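Local coordinates for pyridoxal phosphate homeostasis protein (Bifidobacterium adolescentis ATCC 15703, PDB 3CPG) that probably binds pyridoxal 5'-phosphate and takes part in keeping the cellular supply of that cofactor in balance, at residues L90-G102 / A110-Q122. Residues are numbered along the deposited sequence; the frame is centred on the assembly and turned at random.
Sequences LARRCAERGFSLG and AAAEHIPFHLIGQ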
ATOM      1  N   LEU A  90      -2.448   2.782  17.738  1.00  5.19           N
ATOM      2  CA  LEU A  90      -2.144   3.655  16.615  1.00  4.92           C
ATOM      3  C   LEU A  90      -3.269   4.654  16.372  1.00  5.26           C
ATOM      4  O   LEU A  90      -3.020   5.837  16.145  1.00  5.13           O
ATOM      5  CB  LEU A  90      -1.897   2.834  15.347  1.00  5.79           C
ATOM      6  CG  LEU A  90      -0.535   2.137  15.284  1.00  5.89           C
ATOM      7  CD1 LEU A  90      -0.503   1.166  14.099  1.00  5.66           C
ATOM      8  CD2 LEU A  90       0.571   3.193  15.165  1.00  6.20           C
ATOM      9  N   ALA A  91      -4.509   4.182  16.422  1.00  5.37           N
ATOM     10  CA  ALA A  91      -5.634   5.074  16.188  1.00  6.68           C
ATOM     11  C   ALA A  91      -5.663   6.168  17.248  1.00  6.75           C
ATOM     12  O   ALA A  91      -5.867   7.338  16.930  1.00  6.68           O
ATOM     13  CB  ALA A  91      -6.947   4.287  16.197  1.00  6.97           C
ATOM     14  N   ARG A  92      -5.442   5.791  18.505  1.00  6.73           N
ATOM     15  CA  ARG A  92      -5.466   6.770  19.587  1.00  6.58           C
ATOM     16  C   ARG A  92      -4.367   7.811  19.407  1.00  6.69           C
ATOM     17  O   ARG A  92      -4.629   9.009  19.480  1.00  6.28           O
ATOM     18  CB  ARG A  92      -5.298   6.094  20.953  1.00  5.94           C
ATOM     19  CG  ARG A  92      -5.654   7.024  22.114  1.00  8.29           C
ATOM     20  CD  ARG A  92      -5.098   6.550  23.459  1.00 10.59           C
ATOM     21  NE  ARG A  92      -3.683   6.883  23.612  1.00  9.76           N
ATOM     22  CZ  ARG A  92      -2.683   6.021  23.466  1.00  9.51           C
ATOM     23  NH1 ARG A  92      -2.929   4.753  23.160  1.00  9.83           N
ATOM     24  NH2 ARG A  92      -1.430   6.430  23.627  1.00  8.96           N
ATOM     25  N   ARG A  93      -3.141   7.344  19.176  1.00  4.85           N
ATOM     26  CA  ARG A  93      -1.997   8.230  18.983  1.00  4.89           C
ATOM     27  C   ARG A  93      -2.199   9.159  17.788  1.00  6.13           C
ATOM     28  O   ARG A  93      -1.870  10.340  17.854  1.00  5.47           O
ATOM     29  CB  ARG A  93      -0.711   7.410  18.792  1.00  3.74           C
ATOM     30  CG  ARG A  93      -0.221   6.696  20.062  1.00  4.71           C
ATOM     31  CD  ARG A  93       0.380   7.683  21.061  1.00  6.13           C
ATOM     32  NE  ARG A  93       1.637   8.269  20.590  1.00  5.60           N
ATOM     33  CZ  ARG A  93       2.823   7.671  20.678  1.00  4.89           C
ATOM     34  NH1 ARG A  93       2.923   6.465  21.222  1.00  5.44           N
ATOM     35  NH2 ARG A  93       3.910   8.277  20.216  1.00  5.80           N
ATOM     36  N   CYS A  94      -2.732   8.628  16.693  1.00  5.54           N
ATOM     37  CA  CYS A  94      -2.966   9.460  15.520  1.00  5.99           C
ATOM     38  C   CYS A  94      -4.041  10.500  15.795  1.00  5.40           C
ATOM     39  O   CYS A  94      -3.927  11.638  15.349  1.00  6.58           O
ATOM     40  CB  CYS A  94      -3.362   8.607  14.315  1.00  5.66           C
ATOM     41  SG  CYS A  94      -1.956   7.763  13.560  1.00  8.19           S
ATOM     42  N   ALA A  95      -5.072  10.115  16.541  1.00  6.29           N
ATOM     43  CA  ALA A  95      -6.155  11.038  16.867  1.00  6.86           C
ATOM     44  C   ALA A  95      -5.621  12.217  17.676  1.00  7.21           C
ATOM     45  O   ALA A  95      -5.976  13.369  17.430  1.00  6.93           O
ATOM     46  CB  ALA A  95      -7.246  10.316  17.652  1.00  6.85           C
ATOM     47  N   GLU A  96      -4.769  11.921  18.649  1.00  7.59           N
ATOM     48  CA  GLU A  96      -4.186  12.967  19.480  1.00  8.36           C
ATOM     49  C   GLU A  96      -3.357  13.927  18.631  1.00  8.31           C
ATOM     50  O   GLU A  96      -3.268  15.123  18.928  1.00  8.51           O
ATOM     51  CB  GLU A  96      -3.323  12.330  20.568  1.00  8.56           C
ATOM     52  CG  GLU A  96      -4.145  11.625  21.629  1.00  9.24           C
ATOM     53  CD  GLU A  96      -3.341  10.638  22.445  1.00  9.30           C
ATOM     54  OE1 GLU A  96      -2.101  10.772  22.501  1.00 12.84           O
ATOM     55  OE2 GLU A  96      -3.956   9.730  23.042  1.00 11.93           O
ATOM     56  N   ARG A  97      -2.754  13.396  17.572  1.00  6.75           N
ATOM     57  CA  ARG A  97      -1.941  14.194  16.661  1.00  7.27           C
ATOM     58  C   ARG A  97      -2.789  14.873  15.588  1.00  7.19           C
ATOM     59  O   ARG A  97      -2.252  15.482  14.666  1.00  8.64           O
ATOM     60  CB  ARG A  97      -0.883  13.321  15.987  1.00  7.32           C
ATOM     61  CG  ARG A  97       0.275  12.925  16.880  1.00  8.49           C
ATOM     62  CD  ARG A  97       1.126  14.127  17.257  1.00 10.33           C
ATOM     63  NE  ARG A  97       2.458  13.726  17.696  1.00 13.52           N
ATOM     64  CZ  ARG A  97       3.056  14.176  18.794  1.00 16.22           C
ATOM     65  NH1 ARG A  97       2.439  15.048  19.583  1.00 17.77           N
ATOM     66  NH2 ARG A  97       4.274  13.755  19.105  1.00 15.38           N
ATOM     67  N   GLY A  98      -4.109  14.755  15.706  1.00  7.46           N
ATOM     68  CA  GLY A  98      -5.001  15.394  14.746  1.00  7.78           C
ATOM     69  C   GLY A  98      -5.225  14.657  13.438  1.00  6.83           C
ATOM     70  O   GLY A  98      -5.599  15.273  12.436  1.00  6.65           O
ATOM     71  N   PHE A  99      -5.009  13.345  13.446  1.00  7.18           N
ATOM     72  CA  PHE A  99      -5.191  12.526  12.248  1.00  8.07           C
ATOM     73  C   PHE A  99      -6.210  11.419  12.461  1.00  7.41           C
ATOM     74  O   PHE A  99      -6.344  10.894  13.564  1.00 10.56           O
ATOM     75  CB  PHE A  99      -3.886  11.823  11.852  1.00  8.17           C
ATOM     76  CG  PHE A  99      -2.741  12.745  11.572  1.00  9.38           C
ATOM     77  CD1 PHE A  99      -2.774  13.608  10.484  1.00  9.82           C
ATOM     78  CD2 PHE A  99      -1.610  12.728  12.386  1.00 10.98           C
ATOM     79  CE1 PHE A  99      -1.695  14.441  10.207  1.00 11.89           C
ATOM     80  CE2 PHE A  99      -0.526  13.556  12.116  1.00  9.67           C
ATOM     81  CZ  PHE A  99      -0.566  14.414  11.026  1.00 11.84           C
ATOM     82  N   SER A 100      -6.924  11.064  11.398  1.00  7.65           N
ATOM     83  CA  SER A 100      -7.855   9.949  11.468  1.00  7.68           C
ATOM     84  C   SER A 100      -7.012   8.833  10.852  1.00  8.24           C
ATOM     85  O   SER A 100      -6.177   9.097   9.988  1.00 10.82           O
ATOM     86  CB  SER A 100      -9.122  10.218  10.644  1.00  9.52           C
ATOM     87  OG  SER A 100      -8.836  10.457   9.281  1.00 11.80           O
ATOM     88  N   LEU A 101      -7.196   7.599  11.306  1.00  7.53           N
ATOM     89  CA  LEU A 101      -6.402   6.483  10.794  1.00  6.68           C
ATOM     90  C   LEU A 101      -7.267   5.333  10.307  1.00  6.97           C
ATOM     91  O   LEU A 101      -8.085   4.818  11.055  1.00  9.01           O
ATOM     92  CB  LEU A 101      -5.470   5.965  11.890  1.00  4.56           C
ATOM     93  CG  LEU A 101      -4.629   4.723  11.567  1.00  3.89           C
ATOM     94  CD1 LEU A 101      -3.554   5.072  10.543  1.00  5.09           C
ATOM     95  CD2 LEU A 101      -3.981   4.200  12.846  1.00  5.74           C
ATOM     96  N   GLY A 102      -7.059   4.924   9.060  1.00  8.71           N
ATOM     97  CA  GLY A 102      -7.838   3.832   8.504  1.00 10.51           C
ATOM     98  C   GLY A 102      -9.319   4.057   8.723  1.00 12.16           C
ATOM     99  O   GLY A 102      -9.814   5.169   8.549  1.00 12.93           O
ATOM    100  N   ALA A 110     -13.604  17.062  12.121  1.00 26.14           N
ATOM    101  CA  ALA A 110     -13.992  16.524  10.821  1.00 23.96           C
ATOM    102  C   ALA A 110     -13.014  16.950   9.730  1.00 22.91           C
ATOM    103  O   ALA A 110     -12.957  16.334   8.664  1.00 23.46           O
ATOM    104  CB  ALA A 110     -15.401  16.983  10.467  1.00 26.84           C
ATOM    105  N   ALA A 111     -12.251  18.004   9.997  1.00 18.98           N
ATOM    106  CA  ALA A 111     -11.276  18.508   9.036  1.00 16.36           C
ATOM    107  C   ALA A 111      -9.910  17.864   9.255  1.00 13.56           C
ATOM    108  O   ALA A 111      -8.915  18.276   8.664  1.00 13.50           O
ATOM    109  CB  ALA A 111     -11.163  20.026   9.151  1.00 16.65           C
ATOM    110  N   ALA A 112      -9.864  16.850  10.110  1.00 12.35           N
ATOM    111  CA  ALA A 112      -8.609  16.163  10.388  1.00 10.97           C
ATOM    112  C   ALA A 112      -8.101  15.442   9.143  1.00 10.74           C
ATOM    113  O   ALA A 112      -8.877  14.808   8.427  1.00 10.53           O
ATOM    114  CB  ALA A 112      -8.801  15.163  11.523  1.00 11.10           C
ATOM    115  N   GLU A 113      -6.802  15.549   8.881  1.00  9.35           N
ATOM    116  CA  GLU A 113      -6.220  14.874   7.727  1.00  9.21           C
ATOM    117  C   GLU A 113      -6.341  13.381   7.969  1.00  8.17           C
ATOM    118  O   GLU A 113      -6.195  12.918   9.100  1.00  7.48           O
ATOM    119  CB  GLU A 113      -4.747  15.235   7.557  1.00 10.81           C
ATOM    120  CG  GLU A 113      -4.118  14.586   6.331  1.00 11.68           C
ATOM    121  CD  GLU A 113      -2.688  15.017   6.096  1.00 12.94           C
ATOM    122  OE1 GLU A 113      -2.239  15.982   6.749  1.00 13.75           O
ATOM    123  OE2 GLU A 113      -2.014  14.396   5.248  1.00 13.49           O
ATOM    124  N   HIS A 114      -6.605  12.631   6.908  1.00  7.44           N
ATOM    125  CA  HIS A 114      -6.753  11.189   7.031  1.00  6.84           C
ATOM    126  C   HIS A 114      -5.477  10.456   6.630  1.00  6.78           C
ATOM    127  O   HIS A 114      -4.855  10.777   5.612  1.00  6.83           O
ATOM    128  CB  HIS A 114      -7.927  10.711   6.164  1.00  7.72           C
ATOM    129  CG  HIS A 114      -8.149   9.231   6.211  1.00  8.15           C
ATOM    130  ND1 HIS A 114      -7.843   8.397   5.155  1.00 10.78           N
ATOM    131  CD2 HIS A 114      -8.638   8.433   7.190  1.00  7.28           C
ATOM    132  CE1 HIS A 114      -8.135   7.151   5.483  1.00  7.60           C
ATOM    133  NE2 HIS A 114      -8.619   7.145   6.711  1.00 10.24           N
ATOM    134  N   ILE A 115      -5.084   9.485   7.451  1.00  4.98           N
ATOM    135  CA  ILE A 115      -3.901   8.671   7.185  1.00  4.43           C
ATOM    136  C   ILE A 115      -4.373   7.266   6.804  1.00  5.08           C
ATOM    137  O   ILE A 115      -4.917   6.534   7.630  1.00  5.51           O
ATOM    138  CB  ILE A 115      -2.978   8.572   8.428  1.00  4.64           C
ATOM    139  CG1 ILE A 115      -2.347   9.933   8.716  1.00  4.67           C
ATOM    140  CG2 ILE A 115      -1.882   7.538   8.195  1.00  4.62           C
ATOM    141  CD1 ILE A 115      -1.420   9.944   9.916  1.00  6.11           C
ATOM    142  N   PRO A 116      -4.199   6.882   5.532  1.00  5.28           N
ATOM    143  CA  PRO A 116      -4.636   5.542   5.125  1.00  5.11           C
ATOM    144  C   PRO A 116      -3.877   4.450   5.871  1.00  5.30           C
ATOM    145  O   PRO A 116      -2.686   4.587   6.147  1.00  4.15           O
ATOM    146  CB  PRO A 116      -4.350   5.528   3.627  1.00  5.50           C
ATOM    147  CG  PRO A 116      -4.565   6.963   3.245  1.00  6.35           C
ATOM    148  CD  PRO A 116      -3.846   7.697   4.359  1.00  3.91           C
ATOM    149  N   PHE A 117      -4.579   3.371   6.204  1.00  3.67           N
ATOM    150  CA  PHE A 117      -3.974   2.241   6.905  1.00  4.97           C
ATOM    151  C   PHE A 117      -4.242   1.057   5.976  1.00  4.37           C
ATOM    152  O   PHE A 117      -5.363   0.568   5.902  1.00  5.15           O
ATOM    153  CB  PHE A 117      -4.662   2.043   8.267  1.00  4.86           C
ATOM    154  CG  PHE A 117      -3.953   1.085   9.200  1.00  5.23           C
ATOM    155  CD1 PHE A 117      -4.235   1.105  10.565  1.00  5.58           C
ATOM    156  CD2 PHE A 117      -3.040   0.147   8.724  1.00  6.48           C
ATOM    157  CE1 PHE A 117      -3.621   0.206  11.444  1.00  7.20           C
ATOM    158  CE2 PHE A 117      -2.420  -0.754   9.592  1.00  7.45           C
ATOM    159  CZ  PHE A 117      -2.712  -0.725  10.954  1.00  7.32           C
ATOM    160  N   HIS A 118      -3.217   0.639   5.241  1.00  3.61           N
ATOM    161  CA  HIS A 118      -3.354  -0.468   4.299  1.00  4.30           C
ATOM    162  C   HIS A 118      -2.771  -1.780   4.781  1.00  4.13           C
ATOM    163  O   HIS A 118      -1.940  -1.815   5.685  1.00  5.93           O
ATOM    164  CB  HIS A 118      -2.652  -0.142   2.973  1.00  3.44           C
ATOM    165  CG  HIS A 118      -3.234   1.020   2.235  1.00  4.91           C
ATOM    166  ND1 HIS A 118      -2.950   1.269   0.909  1.00  5.96           N
ATOM    167  CD2 HIS A 118      -4.056   2.018   2.639  1.00  4.09           C
ATOM    168  CE1 HIS A 118      -3.573   2.371   0.527  1.00  5.11           C
ATOM    169  NE2 HIS A 118      -4.249   2.844   1.558  1.00  5.30           N
ATOM    170  N   LEU A 119      -3.236  -2.863   4.167  1.00  5.90           N
ATOM    171  CA  LEU A 119      -2.694  -4.185   4.436  1.00  4.24           C
ATOM    172  C   LEU A 119      -1.946  -4.406   3.131  1.00  4.46           C
ATOM    173  O   LEU A 119      -2.543  -4.324   2.055  1.00  4.93           O
ATOM    174  CB  LEU A 119      -3.780  -5.253   4.582  1.00  4.66           C
ATOM    175  CG  LEU A 119      -3.140  -6.632   4.817  1.00  3.81           C
ATOM    176  CD1 LEU A 119      -2.527  -6.668   6.213  1.00  5.90           C
ATOM    177  CD2 LEU A 119      -4.163  -7.738   4.671  1.00  4.83           C
ATOM    178  N   ILE A 120      -0.645  -4.652   3.212  1.00  4.43           N
ATOM    179  CA  ILE A 120       0.143  -4.852   2.007  1.00  4.49           C
ATOM    180  C   ILE A 120       0.723  -6.257   1.908  1.00  5.48           C
ATOM    181  O   ILE A 120       1.384  -6.591   0.927  1.00  7.51           O
ATOM    182  CB  ILE A 120       1.273  -3.802   1.916  1.00  4.98           C
ATOM    183  CG1 ILE A 120       2.237  -3.965   3.090  1.00  3.63           C
ATOM    184  CG2 ILE A 120       0.676  -2.400   1.943  1.00  6.24           C
ATOM    185  CD1 ILE A 120       3.413  -2.995   3.061  1.00  5.26           C
ATOM    186  N   GLY A 121       0.470  -7.074   2.927  1.00  5.09           N
ATOM    187  CA  GLY A 121       0.946  -8.449   2.918  1.00  5.84           C
ATOM    188  C   GLY A 121      -0.190  -9.356   2.473  1.00  5.26           C
ATOM    189  O   GLY A 121      -1.340  -8.918   2.415  1.00  6.66           O
ATOM    190  N   GLN A 122       0.113 -10.613   2.159  1.00  6.52           N
ATOM    191  CA  GLN A 122      -0.921 -11.538   1.707  1.00  8.17           C
ATOM    192  C   GLN A 122      -1.980 -11.738   2.787  1.00  7.83           C
ATOM    193  O   GLN A 122      -1.666 -11.861   3.970  1.00  7.50           O
ATOM    194  CB  GLN A 122      -0.304 -12.882   1.309  1.00 11.57           C
ATOM    195  CG  GLN A 122       0.703 -12.804   0.153  1.00 14.42           C
ATOM    196  CD  GLN A 122       0.182 -12.043  -1.060  1.00 17.58           C
ATOM    197  OE1 GLN A 122       0.408 -10.841  -1.197  1.00 18.56           O
ATOM    198  NE2 GLN A 122      -0.522 -12.742  -1.940  1.00 18.71           N
TER
HETATM  199  O   HOH W   1      -4.858  17.200  10.524  1.00  8.44           O
HETATM  200  O   HOH W   2     -10.423  12.628   8.895  1.00 21.87           O
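A short parallel strand pair, 99-101 beside 113-115, joins the two segments through alternating backbone bonds: Ser-100 N to Glu-113 O at 3.0 Å, Ile-115 N to Ser-100 O at 2.8 Å and Gly-102 N to Ile-115 O at 3.0 Å. All three are nearly straight at the hydrogen, with N-H...O angles of 163° to 170°. Beside the bond Ser-100 N to Glu-113 O, a water bridges the two segments, accepting from Glu-113 N and donating to Gly-98 O. The His-114 side chain, with CG anti to the backbone N (chi1 179°), lies along the neighbouring strand and donates from NE2 to Gly-102 O (3.0 Å); that oxygen sits almost in the imidazole plane, which fixes the ring's rotation. Ser-100 OG lies at the same ring's edge and shares a second water with Ala-112 O. In the TIM-barrel fold of this family, strand 99-101 follows helix 80-96, which ends in a Schellman motif with Gly-98 as C-prime residue, and pairs with the N-terminal part of barrel strand 113-119. On the helix-facing side, Ile-115 CD1 makes a CH-pi contact over one face of Phe-99, 3.9 Å from the ring centroid, while Cys-94 SG approaches the same methyl. An alanine in place of Phe-99 is likely to leave Ile-115 CD1 without its aromatic cover and open a gap beside Glu-113 CB. Farther along, Leu-101 CG packs against Phe-117 CD1 at 3.8 Å, and Leu-90 CD1 reaches CE1 of that ring at 4.2 Å.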